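Local coordinates for protein proline dehydrogenase (Bradyrhizobium japonicum USDA 110, PDB 3HAZ) that probably oxidises proline to glutamate in two steps, joining an FAD-dependent proline dehydrogenase and an NAD-dependent aldehyde dehydrogenase in one chain, at residues 14-19 / 316-321; 350-355 / 363-368. All blocks are in the same frame, centred on the assembly; numbering follows the deposited sequence.

Contact 1 (14-19 / 316-321); sequences YAPDDA and YQKRAS. With FAD (flavin-adenine dinucleotide), chain C.
In the proline dehydrogenase domain, a (beta/alpha)8 TIM barrel, the loop after strand 309-314 that leads into helix 320-333 meets the N-terminal arm where that arm enters helix 18-28. This strand-to-helix junction makes a type I beta turn from Q317 to A320. K318 makes the largest single share of the contact. Its chain, extended beyond CG, slides past the P16 ring, with K318 CD 3.7 Å from P16 CD. K318 NZ donates to P16 O at 2.8 Å, nearly along the C=O axis (167°). It also forms a salt bridge with D18 OD1, 2.8 Å from NZ, meeting the carboxylate from above its plane. With Y363 O and water 2, which donates to D18 OD2, four oxygens surround NZ, more than its three N-H groups can serve, so at least one is shared or weaker. The nearby carboxylate and these oxygens would favour the charged form of K318. Y14 CG lies anti to the backbone N (chi1 -156°), which swings the ring to R319. Y14 CD1 rests over one guanidinium face, 3.4 Å from R319 NH1, the planes 56° apart. R319 NH2 donates in plane to a lone pair of Q317 OE1 at 2.8 Å and also to A284 O. Water 1 bridges the segments, accepting from R319 NE and placed to donate to Y14 O, 2.9 Å from its oxygen, where acceptors outnumber its protons.

Contact 2 (350-355 / 363-368); sequences TEIKRA and YPVFTR. With FAD (flavin-adenine dinucleotide), chain C; SO4 (sulfate ion), chain F.
The backbones come closest at the C-terminal end of 350-355, where A355 CA and Y363 CA are 6.1 Å apart; one helical turn earlier E351 CA faces V365 CA at 7.1 Å. Y363 turns its CD2-CE2 side to the helix. A355 CB touches Y363 CD2 at 3.6 Å, and I352 O lies in the ring plane at the edge, 3.6 Å from Y363 CE2. I352 CD1 fills the angle between three side chains: Y363 CD2 at 3.7 Å, V365 CG2 and T367 CG2. Its chi1 of -59° and chi2 of -51° together bring CD1 to the loop. V365 spreads both methyls against E351, CG2 on CB and CG1 on CG, while the bent E351 chain takes its OE1 to A284 N. The loop lies between helices 348-357 and 369-384, within the crossover that joins barrel strands 338-343 and 390-395 of the proline dehydrogenase domain, and it lines the adenine end of the FAD site. FAD N6A donates to T367 O at 3.0 Å, and T367 OG1 is bonded to H499 N. The next residue, R368, grips a sulfate, probably from the crystallisation liquor, through two N-H groups: NE to O2 and NH2 to O1, the latter 2.9 Å long and nearly straight (172°).

Contact 1 borders contact 2 through loop 363-368, their centres about 10 Å apart. Y316 O of contact 1 accepts a probable hydrogen bond from F366 N of contact 2 at 3.0 Å, so the two loops run bonded beside each other next to the cofactor. K318 NZ lies 2.8 Å from Y363 O, a probable hydrogen bond that ties the N-terminal arm and the 363-368 loop to one charge; A15 CB also packs on Y363 O, 3.2 Å away. Both contacts touch FAD at its adenosine half: Y316 CD2 comes within 3.1 Å of the ribose O2B, while F366 O lies 3.1 Å from adenine C2A.

Contact 1 (14-19 / 316-321)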
loop_
_atom_site.group_PDB
_atom_site.type_symbol
_atom_site.label_atom_id
_atom_site.label_comp_id
_atom_site.label_asym_id
_atom_site.label_seq_id
_atom_site.Cartn_x
_atom_site.Cartn_y
_atom_site.Cartn_z
ATOM N N TYR A 14 30.067 30.517 4.523
ATOM C CA TYR A 14 28.756 30.837 5.078
ATOM C C TYR A 14 27.963 29.618 5.531
ATOM O O TYR A 14 27.387 29.616 6.617
ATOM C CB TYR A 14 27.936 31.623 4.049
ATOM C CG TYR A 14 26.839 32.483 4.644
ATOM C CD1 TYR A 14 27.142 33.683 5.286
ATOM C CD2 TYR A 14 25.505 32.101 4.558
ATOM C CE1 TYR A 14 26.146 34.479 5.822
ATOM C CE2 TYR A 14 24.503 32.890 5.093
ATOM C CZ TYR A 14 24.830 34.079 5.724
ATOM O OH TYR A 14 23.836 34.869 6.257
ATOM N N ALA A 15 27.920 28.588 4.692
ATOM C CA ALA A 15 27.074 27.427 4.959
ATOM C C ALA A 15 27.745 26.102 4.608
ATOM O O ALA A 15 27.284 25.394 3.718
ATOM C CB ALA A 15 25.755 27.554 4.202
ATOM N N PRO A 16 28.829 25.756 5.317
ATOM C CA PRO A 16 29.527 24.489 5.054
ATOM C C PRO A 16 28.665 23.265 5.360
ATOM O O PRO A 16 27.608 23.383 5.990
ATOM C CB PRO A 16 30.739 24.545 5.992
ATOM C CG PRO A 16 30.379 25.535 7.050
ATOM C CD PRO A 16 29.439 26.523 6.418
ATOM N N ASP A 17 29.128 22.100 4.914
ATOM C CA ASP A 17 28.389 20.841 5.036
ATOM C C ASP A 17 28.301 20.340 6.477
ATOM O O ASP A 17 29.319 20.163 7.148
ATOM C CB ASP A 17 29.042 19.776 4.149
ATOM C CG ASP A 17 28.486 18.386 4.392
ATOM O OD1 ASP A 17 27.255 18.193 4.273
ATOM O OD2 ASP A 17 29.291 17.479 4.694
ATOM N N ASP A 18 27.078 20.093 6.938
ATOM C CA ASP A 18 26.835 19.681 8.317
ATOM C C ASP A 18 27.590 18.406 8.687
ATOM O O ASP A 18 28.165 18.307 9.771
ATOM C CB ASP A 18 25.340 19.462 8.559
ATOM C CG ASP A 18 24.512 20.716 8.322
ATOM O OD1 ASP A 18 24.609 21.315 7.225
ATOM O OD2 ASP A 18 23.748 21.093 9.234
ATOM N N ALA A 19 27.567 17.433 7.780
ATOM C CA ALA A 19 28.150 16.116 8.022
ATOM C C ALA A 19 29.630 16.181 8.381
ATOM O O ALA A 19 30.077 15.536 9.330
ATOM C CB ALA A 19 27.940 15.217 6.809
ATOM N N TYR A 316 24.694 28.226 17.227
ATOM C CA TYR A 316 23.874 27.529 16.239
ATOM C C TYR A 316 24.358 27.795 14.815
ATOM O O TYR A 316 23.892 27.172 13.869
ATOM C CB TYR A 316 22.365 27.772 16.429
ATOM C CG TYR A 316 21.791 29.118 15.999
ATOM C CD1 TYR A 316 22.608 30.196 15.658
ATOM C CD2 TYR A 316 20.409 29.311 15.979
ATOM C CE1 TYR A 316 22.052 31.430 15.280
ATOM C CE2 TYR A 316 19.846 30.528 15.612
ATOM C CZ TYR A 316 20.670 31.587 15.265
ATOM O OH TYR A 316 20.098 32.792 14.903
ATOM N N GLN A 317 25.322 28.703 14.681
ATOM C CA GLN A 317 25.936 28.979 13.381
ATOM C C GLN A 317 27.166 28.111 13.170
ATOM O O GLN A 317 27.975 27.926 14.081
ATOM C CB GLN A 317 26.335 30.448 13.259
ATOM C CG GLN A 317 25.177 31.427 13.272
ATOM C CD GLN A 317 25.500 32.691 12.498
ATOM O OE1 GLN A 317 26.022 32.631 11.383
ATOM N NE2 GLN A 317 25.178 33.842 13.076
ATOM N N LYS A 318 27.309 27.587 11.960
ATOM C CA LYS A 318 28.475 26.790 11.618
ATOM C C LYS A 318 29.762 27.610 11.734
ATOM O O LYS A 318 30.830 27.059 11.994
ATOM C CB LYS A 318 28.312 26.201 10.213
ATOM C CG LYS A 318 26.976 25.466 10.021
ATOM C CD LYS A 318 26.775 25.032 8.569
ATOM C CE LYS A 318 25.463 24.256 8.398
ATOM N NZ LYS A 318 25.089 24.077 6.952
ATOM N N ARG A 319 29.651 28.927 11.576
ATOM C CA ARG A 319 30.819 29.815 11.664
ATOM C C ARG A 319 31.252 30.130 13.097
ATOM O O ARG A 319 32.246 30.820 13.307
ATOM C CB ARG A 319 30.559 31.131 10.920
ATOM C CG ARG A 319 30.501 31.004 9.399
ATOM C CD ARG A 319 30.089 32.322 8.753
ATOM N NE ARG A 319 28.734 32.709 9.138
ATOM C CZ ARG A 319 28.158 33.862 8.813
ATOM N NH1 ARG A 319 28.818 34.757 8.087
ATOM N NH2 ARG A 319 26.920 34.120 9.217
ATOM N N ALA A 320 30.518 29.619 14.079
ATOM C CA ALA A 320 30.741 30.007 15.478
ATOM C C ALA A 320 32.191 29.831 15.949
ATOM O O ALA A 320 32.769 30.737 16.555
ATOM C CB ALA A 320 29.783 29.260 16.394
ATOM N N SER A 321 32.778 28.670 15.675
ATOM C CA SER A 321 34.134 28.394 16.137
ATOM C C SER A 321 35.148 29.373 15.532
ATOM O O SER A 321 36.110 29.774 16.194
ATOM C CB SER A 321 34.531 26.945 15.832
ATOM O OG SER A 321 35.758 26.614 16.467
HETATM P PA FAD C . 17.532 25.115 24.442
HETATM O O1A FAD C . 15.984 24.606 24.561
HETATM O O2A FAD C . 18.490 24.120 24.922
HETATM O O5B FAD C . 17.859 25.421 22.879
HETATM C C5B FAD C . 16.986 26.261 22.180
HETATM C C4B FAD C . 17.618 26.663 20.840
HETATM O O4B FAD C . 18.386 25.622 20.024
HETATM C C3B FAD C . 17.272 27.752 20.022
HETATM O O3B FAD C . 17.054 29.015 20.626
HETATM C C2B FAD C . 18.164 27.602 18.816
HETATM O O2B FAD C . 19.297 28.447 18.744
HETATM C C1B FAD C . 18.443 26.145 18.713
HETATM N N9A FAD C . 17.562 25.337 17.889
HETATM C C8A FAD C . 16.207 25.077 18.071
HETATM N N7A FAD C . 15.811 24.226 17.075
HETATM C C5A FAD C . 16.942 23.954 16.270
HETATM C C6A FAD C . 17.134 23.104 15.044
HETATM N N6A FAD C . 16.016 22.367 14.469
HETATM N N1A FAD C . 18.319 23.012 14.479
HETATM C C2A FAD C . 19.420 23.704 15.020
HETATM N N3A FAD C . 19.235 24.523 16.196
HETATM C C4A FAD C . 17.999 24.616 16.785
HETATM N N1 FAD C . 20.705 34.810 20.860
HETATM C C2 FAD C . 21.168 35.508 19.770
HETATM O O2 FAD C . 20.946 35.016 18.503
HETATM N N3 FAD C . 21.836 36.766 19.958
HETATM C C4 FAD C . 22.016 37.268 21.216
HETATM O O4 FAD C . 22.727 38.461 21.403
HETATM C C4X FAD C . 21.538 36.537 22.358
HETATM N N5 FAD C . 21.735 37.070 23.741
HETATM C C5X FAD C . 21.251 36.338 24.853
HETATM C C6 FAD C . 21.439 36.869 26.212
HETATM C C7 FAD C . 20.959 36.134 27.320
HETATM C C7M FAD C . 21.139 36.703 28.718
HETATM C C8 FAD C . 20.277 34.834 27.118
HETATM C C8M FAD C . 19.740 34.016 28.305
HETATM C C9 FAD C . 20.099 34.331 25.818
HETATM C C9A FAD C . 20.588 35.095 24.656
HETATM N N10 FAD C . 20.405 34.578 23.298
HETATM C C10 FAD C . 20.901 35.331 22.169
HETATM C "C1'" FAD C . 19.876 33.201 23.034
HETATM C "C2'" FAD C . 18.347 33.087 22.805
HETATM O "O2'" FAD C . 17.696 34.274 23.246
HETATM C "C3'" FAD C . 17.828 31.821 23.505
HETATM O "O3'" FAD C . 17.715 32.051 24.905
HETATM C "C4'" FAD C . 18.749 30.570 23.269
HETATM O "O4'" FAD C . 19.159 30.320 21.969
HETATM C "C5'" FAD C . 18.184 29.296 23.952
HETATM O "O5'" FAD C . 19.186 28.333 24.240
HETATM P P FAD C . 18.955 27.357 25.561
HETATM O O1P FAD C . 20.304 26.404 25.789
HETATM O O2P FAD C . 18.653 28.181 26.737
HETATM O O3P FAD C . 17.588 26.508 25.276
HETATM O O HOH W 1 27.418 30.186 9.484
HETATM O O HOH W 2 22.407 23.154 8.116
#

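Contact 2 (350-355 / 363-368)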
loop_
_atom_site.group_PDB
_atom_site.type_symbol
_atom_site.label_atom_id
_atom_site.label_comp_id
_atom_site.label_asym_id
_atom_site.label_seq_id
_atom_site.Cartn_x
_atom_site.Cartn_y
_atom_site.Cartn_z
ATOM N N THR A 350 14.096 32.330 11.231
ATOM C CA THR A 350 14.376 33.386 10.271
ATOM C C THR A 350 15.487 32.976 9.314
ATOM O O THR A 350 15.386 33.200 8.110
ATOM C CB THR A 350 14.713 34.708 10.983
ATOM O OG1 THR A 350 13.545 35.166 11.669
ATOM C CG2 THR A 350 15.158 35.770 9.988
ATOM N N GLU A 351 16.542 32.359 9.841
ATOM C CA GLU A 351 17.647 31.946 8.983
ATOM C C GLU A 351 17.205 30.898 7.964
ATOM O O GLU A 351 17.645 30.919 6.819
ATOM C CB GLU A 351 18.823 31.422 9.811
ATOM C CG GLU A 351 19.360 32.409 10.843
ATOM C CD GLU A 351 19.860 33.710 10.237
ATOM O OE1 GLU A 351 20.229 34.617 11.016
ATOM O OE2 GLU A 351 19.885 33.831 8.992
ATOM N N ILE A 352 16.330 29.984 8.378
ATOM C CA ILE A 352 15.851 28.955 7.465
ATOM C C ILE A 352 15.057 29.612 6.339
ATOM O O ILE A 352 15.297 29.355 5.165
ATOM C CB ILE A 352 14.963 27.899 8.178
ATOM C CG1 ILE A 352 15.740 27.208 9.303
ATOM C CG2 ILE A 352 14.427 26.862 7.174
ATOM C CD1 ILE A 352 17.084 26.663 8.880
ATOM N N LYS A 353 14.113 30.471 6.710
ATOM C CA LYS A 353 13.241 31.101 5.730
ATOM C C LYS A 353 14.062 31.926 4.750
ATOM O O LYS A 353 13.888 31.816 3.534
ATOM C CB LYS A 353 12.182 31.976 6.417
ATOM C CG LYS A 353 11.152 32.585 5.454
ATOM C CD LYS A 353 9.999 33.220 6.216
ATOM C CE LYS A 353 8.961 33.812 5.267
ATOM N NZ LYS A 353 7.882 34.527 6.019
ATOM N N ARG A 354 14.974 32.737 5.280
ATOM C CA ARG A 354 15.771 33.615 4.435
ATOM C C ARG A 354 16.596 32.845 3.409
ATOM O O ARG A 354 16.660 33.223 2.241
ATOM C CB ARG A 354 16.697 34.488 5.281
ATOM C CG ARG A 354 16.008 35.666 5.943
ATOM C CD ARG A 354 16.986 36.396 6.838
ATOM N NE ARG A 354 16.436 37.639 7.363
ATOM C CZ ARG A 354 17.182 38.637 7.819
ATOM N NH1 ARG A 354 16.608 39.744 8.276
ATOM N NH2 ARG A 354 18.505 38.525 7.812
ATOM N N ALA A 355 17.254 31.784 3.856
ATOM C CA ALA A 355 18.132 31.036 2.971
ATOM C C ALA A 355 17.316 30.388 1.847
ATOM O O ALA A 355 17.770 30.310 0.710
ATOM C CB ALA A 355 18.929 29.993 3.753
ATOM N N TYR A 363 22.374 26.370 4.537
ATOM C CA TYR A 363 21.979 27.117 5.732
ATOM C C TYR A 363 23.187 27.474 6.600
ATOM O O TYR A 363 24.064 26.639 6.817
ATOM C CB TYR A 363 20.982 26.301 6.561
ATOM C CG TYR A 363 19.735 25.926 5.797
ATOM C CD1 TYR A 363 19.553 24.636 5.293
ATOM C CD2 TYR A 363 18.743 26.868 5.555
ATOM C CE1 TYR A 363 18.400 24.298 4.577
ATOM C CE2 TYR A 363 17.596 26.542 4.848
ATOM C CZ TYR A 363 17.427 25.264 4.363
ATOM O OH TYR A 363 16.274 24.969 3.670
ATOM N N PRO A 364 23.233 28.719 7.107
ATOM C CA PRO A 364 24.343 29.151 7.968
ATOM C C PRO A 364 24.217 28.585 9.382
ATOM O O PRO A 364 25.161 28.663 10.176
ATOM C CB PRO A 364 24.196 30.676 7.993
ATOM C CG PRO A 364 22.743 30.929 7.725
ATOM C CD PRO A 364 22.274 29.807 6.831
ATOM N N VAL A 365 23.049 28.031 9.690
ATOM C CA VAL A 365 22.798 27.442 10.996
ATOM C C VAL A 365 22.628 25.944 10.841
ATOM O O VAL A 365 22.285 25.467 9.760
ATOM C CB VAL A 365 21.509 27.993 11.635
ATOM C CG1 VAL A 365 21.704 29.431 12.116
ATOM C CG2 VAL A 365 20.341 27.892 10.651
ATOM N N PHE A 366 22.873 25.202 11.917
ATOM C CA PHE A 366 22.544 23.783 11.928
ATOM C C PHE A 366 21.026 23.635 11.830
ATOM O O PHE A 366 20.284 24.560 12.172
ATOM C CB PHE A 366 23.095 23.111 13.190
ATOM C CG PHE A 366 24.596 23.247 13.339
ATOM C CD1 PHE A 366 25.459 22.540 12.509
ATOM C CD2 PHE A 366 25.137 24.086 14.295
ATOM C CE1 PHE A 366 26.836 22.667 12.639
ATOM C CE2 PHE A 366 26.509 24.226 14.425
ATOM C CZ PHE A 366 27.362 23.515 13.597
ATOM N N THR A 367 20.563 22.486 11.349
ATOM C CA THR A 367 19.128 22.266 11.202
ATOM C C THR A 367 18.599 21.184 12.130
ATOM O O THR A 367 17.391 20.953 12.190
ATOM C CB THR A 367 18.733 21.943 9.749
ATOM O OG1 THR A 367 19.636 20.973 9.205
ATOM C CG2 THR A 367 18.771 23.206 8.893
ATOM N N ARG A 368 19.498 20.505 12.838
ATOM C CA ARG A 368 19.073 19.632 13.928
ATOM C C ARG A 368 19.486 20.237 15.265
ATOM O O ARG A 368 20.625 20.666 15.438
ATOM C CB ARG A 368 19.641 18.218 13.772
ATOM C CG ARG A 368 18.930 17.395 12.704
ATOM C CD ARG A 368 19.348 15.932 12.748
ATOM N NE ARG A 368 18.959 15.287 14.000
ATOM C CZ ARG A 368 19.173 14.003 14.275
ATOM N NH1 ARG A 368 19.770 13.224 13.380
ATOM N NH2 ARG A 368 18.792 13.498 15.441
HETATM P PA FAD C . 17.532 25.115 24.442
HETATM O O1A FAD C . 15.984 24.606 24.561
HETATM O O2A FAD C . 18.490 24.120 24.922
HETATM O O5B FAD C . 17.859 25.421 22.879
HETATM C C5B FAD C . 16.986 26.261 22.180
HETATM C C4B FAD C . 17.618 26.663 20.840
HETATM O O4B FAD C . 18.386 25.622 20.024
HETATM C C3B FAD C . 17.272 27.752 20.022
HETATM O O3B FAD C . 17.054 29.015 20.626
HETATM C C2B FAD C . 18.164 27.602 18.816
HETATM O O2B FAD C . 19.297 28.447 18.744
HETATM C C1B FAD C . 18.443 26.145 18.713
HETATM N N9A FAD C . 17.562 25.337 17.889
HETATM C C8A FAD C . 16.207 25.077 18.071
HETATM N N7A FAD C . 15.811 24.226 17.075
HETATM C C5A FAD C . 16.942 23.954 16.270
HETATM C C6A FAD C . 17.134 23.104 15.044
HETATM N N6A FAD C . 16.016 22.367 14.469
HETATM N N1A FAD C . 18.319 23.012 14.479
HETATM C C2A FAD C . 19.420 23.704 15.020
HETATM N N3A FAD C . 19.235 24.523 16.196
HETATM C C4A FAD C . 17.999 24.616 16.785
HETATM N N1 FAD C . 20.705 34.810 20.860
HETATM C C2 FAD C . 21.168 35.508 19.770
HETATM O O2 FAD C . 20.946 35.016 18.503
HETATM N N3 FAD C . 21.836 36.766 19.958
HETATM C C4 FAD C . 22.016 37.268 21.216
HETATM O O4 FAD C . 22.727 38.461 21.403
HETATM C C4X FAD C . 21.538 36.537 22.358
HETATM N N5 FAD C . 21.735 37.070 23.741
HETATM C C5X FAD C . 21.251 36.338 24.853
HETATM C C6 FAD C . 21.439 36.869 26.212
HETATM C C7 FAD C . 20.959 36.134 27.320
HETATM C C7M FAD C . 21.139 36.703 28.718
HETATM C C8 FAD C . 20.277 34.834 27.118
HETATM C C8M FAD C . 19.740 34.016 28.305
HETATM C C9 FAD C . 20.099 34.331 25.818
HETATM C C9A FAD C . 20.588 35.095 24.656
HETATM N N10 FAD C . 20.405 34.578 23.298
HETATM C C10 FAD C . 20.901 35.331 22.169
HETATM C "C1'" FAD C . 19.876 33.201 23.034
HETATM C "C2'" FAD C . 18.347 33.087 22.805
HETATM O "O2'" FAD C . 17.696 34.274 23.246
HETATM C "C3'" FAD C . 17.828 31.821 23.505
HETATM O "O3'" FAD C . 17.715 32.051 24.905
HETATM C "C4'" FAD C . 18.749 30.570 23.269
HETATM O "O4'" FAD C . 19.159 30.320 21.969
HETATM C "C5'" FAD C . 18.184 29.296 23.952
HETATM O "O5'" FAD C . 19.186 28.333 24.240
HETATM P P FAD C . 18.955 27.357 25.561
HETATM O O1P FAD C . 20.304 26.404 25.789
HETATM O O2P FAD C . 18.653 28.181 26.737
HETATM O O3P FAD C . 17.588 26.508 25.276
HETATM S S SO4 F . 17.000 16.373 17.147
HETATM O O1 SO4 F . 17.358 14.988 17.455
HETATM O O2 SO4 F . 16.689 16.516 15.724
HETATM O O3 SO4 F . 15.829 16.736 17.937
HETATM O O4 SO4 F . 18.129 17.230 17.484
#